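Local coordinates for protein KmHsv2 (Kluyveromyces marxianus, PDB 3VU4) that probably binds phosphoinositides at membranes as a PROPPIN-family beta-propeller related to the autophagy protein Atg18, at residues L158-I163 against L190-T195; P197-R202 against A211-D216; G217-V222 against V231-R236; A256-K261 against R307-A312. All coordinates share one frame; numbering follows the deposited sequence.

From the N terminus, the four contacts follow one another in series along the propeller, with none nested in or crossing another. Contact 1 pairs the third and fourth strands of the fourth blade, closing a 26-residue loop that is partly disordered, and its chain then runs directly into the fifth blade. Contact 2 zips the inner hairpin of that blade and contact 3 its outer hairpin, the two joined through neighbouring strands 209-214 and 219-224. One sulfate is held by residues of contacts 1, 2 and 3. Contact 4 closes a longer loop, packing the sixth blade on the seventh, and touches contact 3 through Ile220 and Val257.

Contact 1 (L158-I163 against L190-T195); sequences LGQIHI and LIKAHT. With SO4 (sulfate ion), chain E.
The His194 ring meets a sulfate at its edge: ND1 donates to O2 of the ion over 3.1 Å, almost straight at 175° and near the ring plane. Its other nitrogen, NE2, is hydrogen-bonded to Thr212, so the imidazole is gripped from two sides and its rotation is fixed. Thr195 N adds a bond to sulfate O1 at 3.0 Å, beside the ring. The His162 ring is touched obliquely by Leu190, whose CD1 lies 3.7 Å from CE1; the ring of Tyr152 meets the same imidazole, the planes about 15° apart, and NE2 pairs with Asn154. The amide of Gln160, carried out on an extended chain with CG anti to the backbone N, crosses Leu190 obliquely, its OE1 3.4 Å from Leu190 CG, while NE2 passes the aliphatic chain of Lys192. On the face of Ile161 and Ile191 the side chains meet through carbon: Ile163 CD1 meets Ile191 CD1 at 3.6 Å. Between these layers two antiparallel bonds, both 2.8 Å, join Ile161 N to Ile191 O and Ile191 N to Ile161 O. The ladder stops at Lys192, the centre of an inverse gamma turn, after which His194 N reaches a lone pair of Gly159 O at 2.9 Å. The sulfate probably comes from the crystallisation liquor but may mark a phosphate-binding pocket. The segments join the third strand of the fourth blade, 161-165, to its outermost strand, 189-191; Ile161 also packs on strands 149-154 and 198-203, and Ala193 and His194 lean on strands 209-214 and 219-224 of the next blade.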
loop_
_atom_site.group_PDB
_atom_site.type_symbol
_atom_site.label_atom_id
_atom_site.label_comp_id
_atom_site.label_asym_id
_atom_site.label_seq_id
_atom_site.Cartn_x
_atom_site.Cartn_y
_atom_site.Cartn_z
ATOM N N LEU A 158 10.946 -17.529 -3.799
ATOM C CA LEU A 158 10.428 -16.171 -3.935
ATOM C C LEU A 158 8.915 -16.113 -4.128
ATOM O O LEU A 158 8.317 -15.037 -4.091
ATOM C CB LEU A 158 11.161 -15.441 -5.070
ATOM C CG LEU A 158 12.693 -15.309 -4.936
ATOM C CD1 LEU A 158 13.235 -14.529 -6.113
ATOM C CD2 LEU A 158 13.068 -14.601 -3.632
ATOM N N GLY A 159 8.295 -17.272 -4.311
ATOM C CA GLY A 159 6.852 -17.307 -4.471
ATOM C C GLY A 159 6.154 -17.685 -3.170
ATOM O O GLY A 159 4.931 -17.862 -3.142
ATOM N N GLN A 160 6.927 -17.790 -2.091
ATOM C CA GLN A 160 6.402 -18.169 -0.785
ATOM C C GLN A 160 6.497 -17.058 0.257
ATOM O O GLN A 160 7.521 -16.396 0.356
ATOM C CB GLN A 160 7.156 -19.403 -0.282
ATOM C CG GLN A 160 6.773 -19.834 1.115
ATOM C CD GLN A 160 7.597 -21.004 1.608
ATOM O OE1 GLN A 160 8.182 -20.949 2.689
ATOM N NE2 GLN A 160 7.647 -22.069 0.822
ATOM N N ILE A 161 5.432 -16.848 1.032
ATOM C CA ILE A 161 5.464 -15.825 2.070
ATOM C C ILE A 161 5.249 -16.390 3.467
ATOM O O ILE A 161 4.661 -17.454 3.642
ATOM C CB ILE A 161 4.424 -14.702 1.846
ATOM C CG1 ILE A 161 3.012 -15.281 1.755
ATOM C CG2 ILE A 161 4.785 -13.912 0.621
ATOM C CD1 ILE A 161 1.933 -14.216 1.685
ATOM N N HIS A 162 5.747 -15.657 4.454
ATOM C CA HIS A 162 5.649 -16.027 5.858
ATOM C C HIS A 162 4.909 -14.891 6.561
ATOM O O HIS A 162 5.219 -13.722 6.343
ATOM C CB HIS A 162 7.052 -16.166 6.467
ATOM C CG HIS A 162 7.879 -17.251 5.850
ATOM N ND1 HIS A 162 7.959 -18.522 6.380
ATOM C CD2 HIS A 162 8.638 -17.266 4.727
ATOM C CE1 HIS A 162 8.731 -19.271 5.611
ATOM N NE2 HIS A 162 9.155 -18.533 4.601
ATOM N N ILE A 163 3.926 -15.235 7.388
ATOM C CA ILE A 163 3.164 -14.231 8.128
ATOM C C ILE A 163 3.479 -14.417 9.607
ATOM O O ILE A 163 3.364 -15.522 10.140
ATOM C CB ILE A 163 1.637 -14.405 7.926
ATOM C CG1 ILE A 163 1.294 -14.311 6.441
ATOM C CG2 ILE A 163 0.874 -13.345 8.734
ATOM C CD1 ILE A 163 -0.163 -14.590 6.141
ATOM N N LEU A 190 2.765 -19.953 6.971
ATOM C CA LEU A 190 3.573 -20.029 5.771
ATOM C C LEU A 190 2.691 -20.331 4.568
ATOM O O LEU A 190 1.934 -21.296 4.583
ATOM C CB LEU A 190 4.618 -21.120 5.969
ATOM C CG LEU A 190 5.583 -21.517 4.862
ATOM C CD1 LEU A 190 6.702 -22.352 5.473
ATOM C CD2 LEU A 190 4.838 -22.291 3.770
ATOM N N ILE A 191 2.792 -19.512 3.520
ATOM C CA ILE A 191 1.966 -19.723 2.338
ATOM C C ILE A 191 2.732 -19.770 1.028
ATOM O O ILE A 191 3.484 -18.847 0.701
ATOM C CB ILE A 191 0.907 -18.617 2.177
ATOM C CG1 ILE A 191 0.201 -18.364 3.499
ATOM C CG2 ILE A 191 -0.109 -19.031 1.122
ATOM C CD1 ILE A 191 -0.594 -17.076 3.522
ATOM N N LYS A 192 2.539 -20.843 0.273
ATOM C CA LYS A 192 3.171 -20.961 -1.027
ATOM C C LYS A 192 2.208 -20.319 -2.021
ATOM O O LYS A 192 1.547 -21.008 -2.798
ATOM C CB LYS A 192 3.384 -22.419 -1.384
ATOM C CG LYS A 192 4.438 -23.098 -0.557
ATOM C CD LYS A 192 4.780 -24.423 -1.177
ATOM C CE LYS A 192 5.945 -25.078 -0.476
ATOM N NZ LYS A 192 6.200 -26.403 -1.118
ATOM N N ALA A 193 2.145 -18.988 -1.973
ATOM C CA ALA A 193 1.260 -18.180 -2.816
ATOM C C ALA A 193 1.429 -18.313 -4.329
ATOM O O ALA A 193 0.441 -18.490 -5.036
ATOM C CB ALA A 193 1.372 -16.710 -2.416
ATOM N N HIS A 194 2.656 -18.218 -4.835
ATOM C CA HIS A 194 2.857 -18.320 -6.277
ATOM C C HIS A 194 4.030 -19.188 -6.680
ATOM O O HIS A 194 4.896 -19.502 -5.872
ATOM C CB HIS A 194 3.060 -16.935 -6.880
ATOM C CG HIS A 194 1.918 -15.999 -6.650
ATOM N ND1 HIS A 194 0.966 -15.734 -7.612
ATOM C CD2 HIS A 194 1.577 -15.262 -5.565
ATOM C CE1 HIS A 194 0.088 -14.871 -7.128
ATOM N NE2 HIS A 194 0.434 -14.568 -5.889
ATOM N N THR A 195 4.040 -19.564 -7.950
ATOM C CA THR A 195 5.099 -20.368 -8.528
ATOM C C THR A 195 6.238 -19.443 -8.932
ATOM O O THR A 195 7.412 -19.775 -8.790
ATOM C CB THR A 195 4.609 -21.091 -9.780
ATOM O OG1 THR A 195 3.599 -22.034 -9.410
ATOM C CG2 THR A 195 5.757 -21.807 -10.473
HETATM S S SO4 E . 1.752 -17.959 -10.434
HETATM O O1 SO4 E . 1.406 -18.767 -9.250
HETATM O O2 SO4 E . 0.798 -16.840 -10.541
HETATM O O3 SO4 E . 3.117 -17.413 -10.306
HETATM O O4 SO4 E . 1.695 -18.818 -11.632
#

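Contact 2 (P197-R202 against A211-D216); sequences PIKMVR and ATCSQD. With SO4 (sulfate ion), chain E.
Strands 198-202 and 211-214 run antiparallel at 161°, their axes 4.4 Å apart, with a beta bulge between Ile198 and Met200 that shifts the register by one residue. Lys199 N, within the bulge, donates to a lone pair of Cys213 O at 2.8 Å, whereas the next rung, Cys213 N to Met200 O, is weak; at the far end Arg202 and Ala211 exchange two firm bonds. The bulge turns Lys199 CB toward the partner strand, beside Cys213 SG, which Met200 CG also approaches to 3.8 Å. Beyond CB the lysine chain bends at chi2 (54°) and crosses Gln215 at about a right angle, its CD 3.5 Å from Gln215 OE1. Gln215 folds back at its own chi2, and a water joins its NE2 weakly to Lys199 O. On the other face Val201 CG1 and Thr212 CG2 lie side by side at 3.8 Å, leading into the packing on Ile161. Thr212 OG1 takes the crowded position between backbone N and carbonyl carbon. Met200 SD sits over one face of the Arg202 guanidinium, offset toward its rim; the same group sends NH1 to Val201 O from above the carbonyl plane and holds Asp245 in a salt bridge. Ser214 OG donates to sulfate O3 at 3.2 Å. The hairpin thus positions two hydroxyls differently: that of Thr212, bonded to His194, would help orient it, and that of Ser214 meets the anion itself, consistent with a phosphate-binding role that the neighbouring Arg221 would reinforce electrostatically.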
loop_
_atom_site.group_PDB
_atom_site.type_symbol
_atom_site.label_atom_id
_atom_site.label_comp_id
_atom_site.label_asym_id
_atom_site.label_seq_id
_atom_site.Cartn_x
_atom_site.Cartn_y
_atom_site.Cartn_z
ATOM N N PRO A 197 8.219 -15.536 -8.859
ATOM C CA PRO A 197 8.538 -14.576 -7.802
ATOM C C PRO A 197 7.384 -13.625 -7.520
ATOM O O PRO A 197 6.732 -13.138 -8.444
ATOM C CB PRO A 197 9.763 -13.848 -8.361
ATOM C CG PRO A 197 10.443 -14.907 -9.143
ATOM C CD PRO A 197 9.293 -15.581 -9.868
ATOM N N ILE A 198 7.137 -13.356 -6.244
ATOM C CA ILE A 198 6.076 -12.447 -5.857
ATOM C C ILE A 198 6.407 -10.997 -6.212
ATOM O O ILE A 198 7.519 -10.502 -5.965
ATOM C CB ILE A 198 5.796 -12.544 -4.343
ATOM C CG1 ILE A 198 4.919 -13.773 -4.066
ATOM C CG2 ILE A 198 5.140 -11.260 -3.834
ATOM C CD1 ILE A 198 4.712 -14.052 -2.604
ATOM N N LYS A 199 5.424 -10.318 -6.793
ATOM C CA LYS A 199 5.571 -8.926 -7.179
ATOM C C LYS A 199 5.421 -8.028 -5.956
ATOM O O LYS A 199 6.271 -7.170 -5.696
ATOM C CB LYS A 199 4.523 -8.567 -8.234
ATOM C CG LYS A 199 4.575 -7.119 -8.711
ATOM C CD LYS A 199 5.957 -6.752 -9.196
ATOM C CE LYS A 199 5.977 -5.365 -9.801
ATOM N NZ LYS A 199 7.381 -4.907 -9.982
ATOM N N MET A 200 4.337 -8.228 -5.213
ATOM C CA MET A 200 4.068 -7.452 -4.002
ATOM C C MET A 200 2.970 -8.116 -3.183
ATOM O O MET A 200 2.197 -8.914 -3.716
ATOM C CB MET A 200 3.614 -6.038 -4.357
ATOM C CG MET A 200 2.328 -5.996 -5.154
ATOM S SD MET A 200 1.750 -4.317 -5.431
ATOM C CE MET A 200 2.570 -3.981 -6.961
ATOM N N VAL A 201 2.911 -7.800 -1.891
ATOM C CA VAL A 201 1.864 -8.348 -1.035
ATOM C C VAL A 201 1.175 -7.192 -0.333
ATOM O O VAL A 201 1.792 -6.168 -0.062
ATOM C CB VAL A 201 2.406 -9.367 0.008
ATOM C CG1 VAL A 201 3.094 -10.529 -0.714
ATOM C CG2 VAL A 201 3.329 -8.696 0.981
ATOM N N ARG A 202 -0.113 -7.348 -0.055
ATOM C CA ARG A 202 -0.862 -6.279 0.581
ATOM C C ARG A 202 -1.849 -6.756 1.637
ATOM O O ARG A 202 -2.713 -7.602 1.371
ATOM C CB ARG A 202 -1.609 -5.482 -0.491
ATOM C CG ARG A 202 -0.702 -4.724 -1.457
ATOM C CD ARG A 202 -0.172 -3.444 -0.817
ATOM N NE ARG A 202 0.582 -2.626 -1.763
ATOM C CZ ARG A 202 1.839 -2.853 -2.133
ATOM N NH1 ARG A 202 2.520 -3.875 -1.636
ATOM N NH2 ARG A 202 2.414 -2.062 -3.023
ATOM N N ALA A 211 -3.343 -9.857 0.198
ATOM C CA ALA A 211 -3.464 -10.063 -1.244
ATOM C C ALA A 211 -2.073 -10.178 -1.855
ATOM O O ALA A 211 -1.156 -9.428 -1.488
ATOM C CB ALA A 211 -4.226 -8.900 -1.883
ATOM N N THR A 212 -1.909 -11.123 -2.772
ATOM C CA THR A 212 -0.615 -11.322 -3.417
ATOM C C THR A 212 -0.738 -11.410 -4.929
ATOM O O THR A 212 -1.802 -11.691 -5.480
ATOM C CB THR A 212 0.085 -12.626 -2.926
ATOM O OG1 THR A 212 -0.602 -13.774 -3.441
ATOM C CG2 THR A 212 0.085 -12.692 -1.411
ATOM N N CYS A 213 0.365 -11.153 -5.604
ATOM C CA CYS A 213 0.391 -11.252 -7.050
ATOM C C CYS A 213 1.833 -11.446 -7.446
ATOM O O CYS A 213 2.732 -10.935 -6.779
ATOM C CB CYS A 213 -0.173 -9.992 -7.700
ATOM S SG CYS A 213 0.850 -8.554 -7.495
ATOM N N SER A 214 2.059 -12.210 -8.507
ATOM C CA SER A 214 3.415 -12.444 -8.965
ATOM C C SER A 214 3.775 -11.523 -10.118
ATOM O O SER A 214 2.954 -10.726 -10.569
ATOM C CB SER A 214 3.607 -13.895 -9.395
ATOM O OG SER A 214 2.828 -14.221 -10.508
ATOM N N GLN A 215 5.024 -11.653 -10.572
ATOM C CA GLN A 215 5.603 -10.876 -11.671
ATOM C C GLN A 215 4.997 -11.364 -12.978
ATOM O O GLN A 215 5.074 -12.563 -13.293
ATOM C CB GLN A 215 7.138 -11.080 -11.711
ATOM C CG GLN A 215 7.962 -10.804 -10.404
ATOM C CD GLN A 215 8.392 -9.320 -10.170
ATOM O OE1 GLN A 215 8.338 -8.471 -11.081
ATOM N NE2 GLN A 215 8.845 -9.025 -8.940
ATOM N N ASP A 216 4.437 -10.426 -13.742
ATOM C CA ASP A 216 3.784 -10.742 -15.009
ATOM C C ASP A 216 2.850 -11.932 -14.757
ATOM O O ASP A 216 2.895 -12.930 -15.468
ATOM C CB ASP A 216 4.842 -11.080 -16.124
HETATM S S SO4 E . 1.752 -17.959 -10.434
HETATM O O1 SO4 E . 1.406 -18.767 -9.250
HETATM O O2 SO4 E . 0.798 -16.840 -10.541
HETATM O O3 SO4 E . 3.117 -17.413 -10.306
HETATM O O4 SO4 E . 1.695 -18.818 -11.632
HETATM O O HOH W 1 9.336 -7.366 -6.702
#

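Contact 3 (G217-V222 against V231-R236); sequences GTIIRV and VREFRR. With SO4 (sulfate ion), chain E.
This is the outer hairpin of the fifth propeller blade, and its last strand runs into the FRRG signature of PROPPINs, which begins with Phe234, Arg235 and Arg236, a motif that in relatives is linked to phosphoinositide binding. A classic beta bulge interrupts the ladder: Val231 N and Arg232 N both donate to Val222 O, at 2.8 and 3.2 Å. Further along, Ile220 and Phe234 form a hydrogen-bonded pair, and Arg236 N reaches Thr218 O at 2.8 Å. Val222 CG2 touches Phe234 CE2 obliquely on the buried face, where the ring also meets Phe267. Arg236 does not follow its neighbour outward: its chain bends at chi3 (56°), CD passing Ile220 CG1, and NH2 forms a salt bridge with Asp239. Arg235 instead lies alongside Ile219, whose CD1 meets the edge of its guanidinium. On that same face Arg221, extended from CG to NE, bridges two anions. NH1 donates to sulfate O1 at 3.1 Å, nearly straight, while NE forms a salt bridge with Glu233 OE2 at 2.7 Å, the carboxylate being met from above its plane and turned 69° from the guanidinium.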
loop_
_atom_site.group_PDB
_atom_site.type_symbol
_atom_site.label_atom_id
_atom_site.label_comp_id
_atom_site.label_asym_id
_atom_site.label_seq_id
_atom_site.Cartn_x
_atom_site.Cartn_y
_atom_site.Cartn_z
ATOM N N GLY A 217 2.011 -11.815 -13.730
ATOM C CA GLY A 217 1.101 -12.895 -13.389
ATOM C C GLY A 217 -0.343 -12.610 -13.759
ATOM O O GLY A 217 -0.868 -11.503 -13.583
ATOM N N THR A 218 -0.997 -13.638 -14.266
ATOM C CA THR A 218 -2.389 -13.554 -14.664
ATOM C C THR A 218 -3.324 -13.695 -13.451
ATOM O O THR A 218 -4.525 -13.452 -13.546
ATOM C CB THR A 218 -2.675 -14.667 -15.681
ATOM O OG1 THR A 218 -4.027 -15.130 -15.542
ATOM C CG2 THR A 218 -1.712 -15.829 -15.441
ATOM N N ILE A 219 -2.750 -14.043 -12.307
ATOM C CA ILE A 219 -3.528 -14.280 -11.105
ATOM C C ILE A 219 -3.185 -13.476 -9.870
ATOM O O ILE A 219 -2.014 -13.270 -9.556
ATOM C CB ILE A 219 -3.423 -15.766 -10.717
ATOM C CG1 ILE A 219 -3.872 -16.651 -11.879
ATOM C CG2 ILE A 219 -4.264 -16.058 -9.506
ATOM C CD1 ILE A 219 -3.610 -18.146 -11.654
ATOM N N ILE A 220 -4.231 -13.009 -9.192
ATOM C CA ILE A 220 -4.101 -12.282 -7.938
ATOM C C ILE A 220 -4.788 -13.190 -6.894
ATOM O O ILE A 220 -5.868 -13.734 -7.149
ATOM C CB ILE A 220 -4.810 -10.915 -7.990
ATOM C CG1 ILE A 220 -4.098 -9.994 -8.983
ATOM C CG2 ILE A 220 -4.811 -10.273 -6.605
ATOM C CD1 ILE A 220 -4.740 -8.625 -9.143
ATOM N N ARG A 221 -4.153 -13.383 -5.738
ATOM C CA ARG A 221 -4.714 -14.248 -4.705
ATOM C C ARG A 221 -4.910 -13.569 -3.364
ATOM O O ARG A 221 -4.171 -12.649 -2.997
ATOM C CB ARG A 221 -3.838 -15.487 -4.497
ATOM C CG ARG A 221 -3.677 -16.337 -5.740
ATOM C CD ARG A 221 -3.043 -17.691 -5.442
ATOM N NE ARG A 221 -3.146 -18.571 -6.602
ATOM C CZ ARG A 221 -2.151 -18.833 -7.450
ATOM N NH1 ARG A 221 -0.945 -18.297 -7.274
ATOM N NH2 ARG A 221 -2.374 -19.601 -8.508
ATOM N N VAL A 222 -5.917 -14.032 -2.627
ATOM C CA VAL A 222 -6.197 -13.484 -1.317
ATOM C C VAL A 222 -6.243 -14.622 -0.319
ATOM O O VAL A 222 -6.963 -15.601 -0.532
ATOM C CB VAL A 222 -7.540 -12.747 -1.287
ATOM C CG1 VAL A 222 -7.713 -12.074 0.061
ATOM C CG2 VAL A 222 -7.607 -11.724 -2.404
ATOM N N VAL A 231 -8.698 -17.710 0.056
ATOM C CA VAL A 231 -10.063 -17.230 0.148
ATOM C C VAL A 231 -10.625 -16.722 -1.187
ATOM O O VAL A 231 -11.809 -16.889 -1.466
ATOM C CB VAL A 231 -10.128 -16.115 1.201
ATOM C CG1 VAL A 231 -11.508 -15.510 1.246
ATOM C CG2 VAL A 231 -9.761 -16.686 2.551
ATOM N N ARG A 232 -9.779 -16.094 -2.004
ATOM C CA ARG A 232 -10.205 -15.565 -3.300
ATOM C C ARG A 232 -9.108 -15.655 -4.356
ATOM O O ARG A 232 -7.912 -15.670 -4.044
ATOM C CB ARG A 232 -10.604 -14.099 -3.170
ATOM C CG ARG A 232 -11.745 -13.832 -2.238
ATOM C CD ARG A 232 -13.075 -13.998 -2.933
ATOM N NE ARG A 232 -14.165 -13.728 -2.005
ATOM C CZ ARG A 232 -15.000 -14.654 -1.549
ATOM N NH1 ARG A 232 -14.871 -15.913 -1.942
ATOM N NH2 ARG A 232 -15.955 -14.319 -0.701
ATOM N N GLU A 233 -9.529 -15.705 -5.611
ATOM C CA GLU A 233 -8.594 -15.743 -6.715
ATOM C C GLU A 233 -9.228 -14.962 -7.866
ATOM O O GLU A 233 -10.401 -15.158 -8.191
ATOM C CB GLU A 233 -8.270 -17.186 -7.138
ATOM C CG GLU A 233 -6.894 -17.296 -7.786
ATOM C CD GLU A 233 -6.462 -18.723 -8.130
ATOM O OE1 GLU A 233 -6.906 -19.255 -9.169
ATOM O OE2 GLU A 233 -5.671 -19.311 -7.363
ATOM N N PHE A 234 -8.451 -14.052 -8.450
ATOM C CA PHE A 234 -8.922 -13.239 -9.563
ATOM C C PHE A 234 -7.991 -13.389 -10.761
ATOM O O PHE A 234 -6.788 -13.560 -10.601
ATOM C CB PHE A 234 -8.973 -11.774 -9.146
ATOM C CG PHE A 234 -9.780 -11.524 -7.914
ATOM C CD1 PHE A 234 -11.166 -11.599 -7.947
ATOM C CD2 PHE A 234 -9.154 -11.203 -6.714
ATOM C CE1 PHE A 234 -11.921 -11.355 -6.800
ATOM C CE2 PHE A 234 -9.898 -10.957 -5.560
ATOM C CZ PHE A 234 -11.287 -11.033 -5.607
ATOM N N ARG A 235 -8.550 -13.326 -11.961
ATOM C CA ARG A 235 -7.757 -13.438 -13.177
ATOM C C ARG A 235 -7.681 -12.044 -13.758
ATOM O O ARG A 235 -8.691 -11.358 -13.854
ATOM C CB ARG A 235 -8.443 -14.369 -14.167
ATOM C CG ARG A 235 -8.899 -15.669 -13.538
ATOM C CD ARG A 235 -7.824 -16.720 -13.588
ATOM N NE ARG A 235 -7.971 -17.536 -14.788
ATOM C CZ ARG A 235 -7.115 -18.483 -15.158
ATOM N NH1 ARG A 235 -6.039 -18.736 -14.418
ATOM N NH2 ARG A 235 -7.343 -19.182 -16.264
ATOM N N ARG A 236 -6.486 -11.609 -14.129
ATOM C CA ARG A 236 -6.334 -10.281 -14.692
ATOM C C ARG A 236 -6.697 -10.342 -16.162
ATOM O O ARG A 236 -7.084 -9.342 -16.773
ATOM C CB ARG A 236 -4.898 -9.798 -14.487
ATOM C CG ARG A 236 -4.636 -9.366 -13.051
ATOM C CD ARG A 236 -3.159 -9.324 -12.668
ATOM N NE ARG A 236 -2.307 -8.478 -13.507
ATOM C CZ ARG A 236 -2.684 -7.360 -14.125
ATOM N NH1 ARG A 236 -3.933 -6.907 -14.037
ATOM N NH2 ARG A 236 -1.787 -6.676 -14.815
HETATM S S SO4 E . 1.752 -17.959 -10.434
HETATM O O1 SO4 E . 1.406 -18.767 -9.250
HETATM O O2 SO4 E . 0.798 -16.840 -10.541
HETATM O O3 SO4 E . 3.117 -17.413 -10.306
HETATM O O4 SO4 E . 1.695 -18.818 -11.632
#

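Contact 4 (A256-K261 against R307-A312); sequences AVVSDK and RGCKIA
Ile311 carries this contact, rising from strand 310-312 toward strand 256-259. From CB its two branches part: CG2, anti to the carbonyl carbon, comes up against Val258 CG2 at 3.5 Å, while CG1 takes the crowded position between the backbone N and the carbonyl carbon (chi1 68°). That torsion, followed by an extended chi2, swings the tip CD1 along the opposing strand. CD1 rests between three atoms, lying 3.9 Å from Ala256 CB, 3.7 Å from Ala256 O and 3.8 Å from Val258 CG2. The Val258 and Ile311 side chains slide past each other in opposite directions, tips interleaved rather than meeting end to end. Val258 sets its other methyl, CG1, anti to the backbone N, where it meets Cys309 SG at 3.9 Å. No hydrogen bond joins the segments: the strands run antiparallel at 165°, but their axes stay 8.4 Å apart, too far for a shared ladder, so side chains alone span the gap. The backbone of Ile311 is engaged elsewhere, its N with Asp245 and its O with Lys247, both on the innermost strand of the sixth blade. Val321 lies against Ile311 and Cys309 from within their own blade, and Leu264 lies against Val258; all the touching residues are buried. Ser259 OG accepts from Lys261 N, an ST turn just where the strand ends. Such a buried apolar seam, here between the second strand of the sixth blade and the innermost strand of the seventh, is the blade-to-blade packing characteristic of a seven-bladed beta-propeller.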
loop_
_atom_site.group_PDB
_atom_site.type_symbol
_atom_site.label_atom_id
_atom_site.label_comp_id
_atom_site.label_asym_id
_atom_site.label_seq_id
_atom_site.Cartn_x
_atom_site.Cartn_y
_atom_site.Cartn_z
ATOM N N ALA A 256 -8.190 -2.624 -5.352
ATOM C CA ALA A 256 -7.871 -1.830 -6.542
ATOM C C ALA A 256 -6.457 -2.142 -6.993
ATOM O O ALA A 256 -5.547 -2.275 -6.175
ATOM C CB ALA A 256 -8.007 -0.332 -6.260
ATOM N N VAL A 257 -6.289 -2.274 -8.298
ATOM C CA VAL A 257 -4.986 -2.549 -8.881
ATOM C C VAL A 257 -4.735 -1.573 -10.031
ATOM O O VAL A 257 -5.635 -1.298 -10.831
ATOM C CB VAL A 257 -4.906 -3.996 -9.440
ATOM C CG1 VAL A 257 -3.571 -4.221 -10.159
ATOM C CG2 VAL A 257 -5.060 -4.993 -8.316
ATOM N N VAL A 258 -3.520 -1.040 -10.099
ATOM C CA VAL A 258 -3.147 -0.145 -11.185
ATOM C C VAL A 258 -1.979 -0.819 -11.889
ATOM O O VAL A 258 -1.017 -1.214 -11.235
ATOM C CB VAL A 258 -2.676 1.231 -10.671
ATOM C CG1 VAL A 258 -2.226 2.093 -11.838
ATOM C CG2 VAL A 258 -3.789 1.923 -9.946
ATOM N N SER A 259 -2.066 -0.965 -13.209
ATOM C CA SER A 259 -0.983 -1.575 -13.990
ATOM C C SER A 259 -0.159 -0.456 -14.635
ATOM O O SER A 259 -0.562 0.705 -14.584
ATOM C CB SER A 259 -1.556 -2.448 -15.091
ATOM O OG SER A 259 -2.221 -1.637 -16.047
ATOM N N ASP A 260 0.984 -0.783 -15.241
ATOM C CA ASP A 260 1.770 0.277 -15.874
ATOM C C ASP A 260 1.235 0.642 -17.255
ATOM O O ASP A 260 1.847 1.421 -17.979
ATOM C CB ASP A 260 3.268 -0.054 -15.946
ATOM C CG ASP A 260 3.559 -1.320 -16.703
ATOM O OD1 ASP A 260 2.748 -1.722 -17.565
ATOM O OD2 ASP A 260 4.625 -1.913 -16.442
ATOM N N LYS A 261 0.094 0.067 -17.620
ATOM C CA LYS A 261 -0.556 0.425 -18.878
ATOM C C LYS A 261 -1.426 1.605 -18.420
ATOM O O LYS A 261 -2.096 2.264 -19.210
ATOM C CB LYS A 261 -1.435 -0.727 -19.393
ATOM N N ARG A 307 6.118 8.262 -14.103
ATOM C CA ARG A 307 7.137 7.467 -13.441
ATOM C C ARG A 307 6.366 6.269 -12.898
ATOM O O ARG A 307 6.491 5.146 -13.403
ATOM C CB ARG A 307 7.778 8.251 -12.296
ATOM C CG ARG A 307 8.624 9.426 -12.758
ATOM C CD ARG A 307 9.198 10.167 -11.566
ATOM N NE ARG A 307 9.542 11.544 -11.909
ATOM C CZ ARG A 307 9.665 12.526 -11.020
ATOM N NH1 ARG A 307 9.474 12.280 -9.724
ATOM N NH2 ARG A 307 9.962 13.758 -11.426
ATOM N N GLY A 308 5.548 6.524 -11.886
ATOM C CA GLY A 308 4.736 5.474 -11.309
ATOM C C GLY A 308 3.615 6.143 -10.550
ATOM O O GLY A 308 3.207 7.248 -10.909
ATOM N N CYS A 309 3.105 5.487 -9.515
ATOM C CA CYS A 309 2.056 6.078 -8.701
ATOM C C CYS A 309 1.774 5.187 -7.513
ATOM O O CYS A 309 2.298 4.073 -7.424
ATOM C CB CYS A 309 0.763 6.289 -9.511
ATOM S SG CYS A 309 -0.108 4.787 -10.069
ATOM N N LYS A 310 0.962 5.701 -6.595
ATOM C CA LYS A 310 0.553 4.970 -5.399
ATOM C C LYS A 310 -0.906 5.295 -5.202
ATOM O O LYS A 310 -1.319 6.436 -5.410
ATOM C CB LYS A 310 1.362 5.403 -4.170
ATOM C CG LYS A 310 2.792 4.930 -4.243
ATOM C CD LYS A 310 3.558 5.078 -2.949
ATOM C CE LYS A 310 4.968 4.536 -3.160
ATOM N NZ LYS A 310 5.842 4.660 -1.970
ATOM N N ILE A 311 -1.692 4.296 -4.827
ATOM C CA ILE A 311 -3.113 4.522 -4.625
ATOM C C ILE A 311 -3.504 4.247 -3.184
ATOM O O ILE A 311 -2.764 3.612 -2.430
ATOM C CB ILE A 311 -3.950 3.652 -5.593
ATOM C CG1 ILE A 311 -3.819 2.171 -5.251
ATOM C CG2 ILE A 311 -3.440 3.845 -7.025
ATOM C CD1 ILE A 311 -4.411 1.252 -6.304
ATOM N N ALA A 312 -4.664 4.751 -2.793
ATOM C CA ALA A 312 -5.146 4.549 -1.437
ATOM C C ALA A 312 -6.639 4.808 -1.378
ATOM O O ALA A 312 -7.128 5.825 -1.881
ATOM C CB ALA A 312 -4.412 5.475 -0.476
#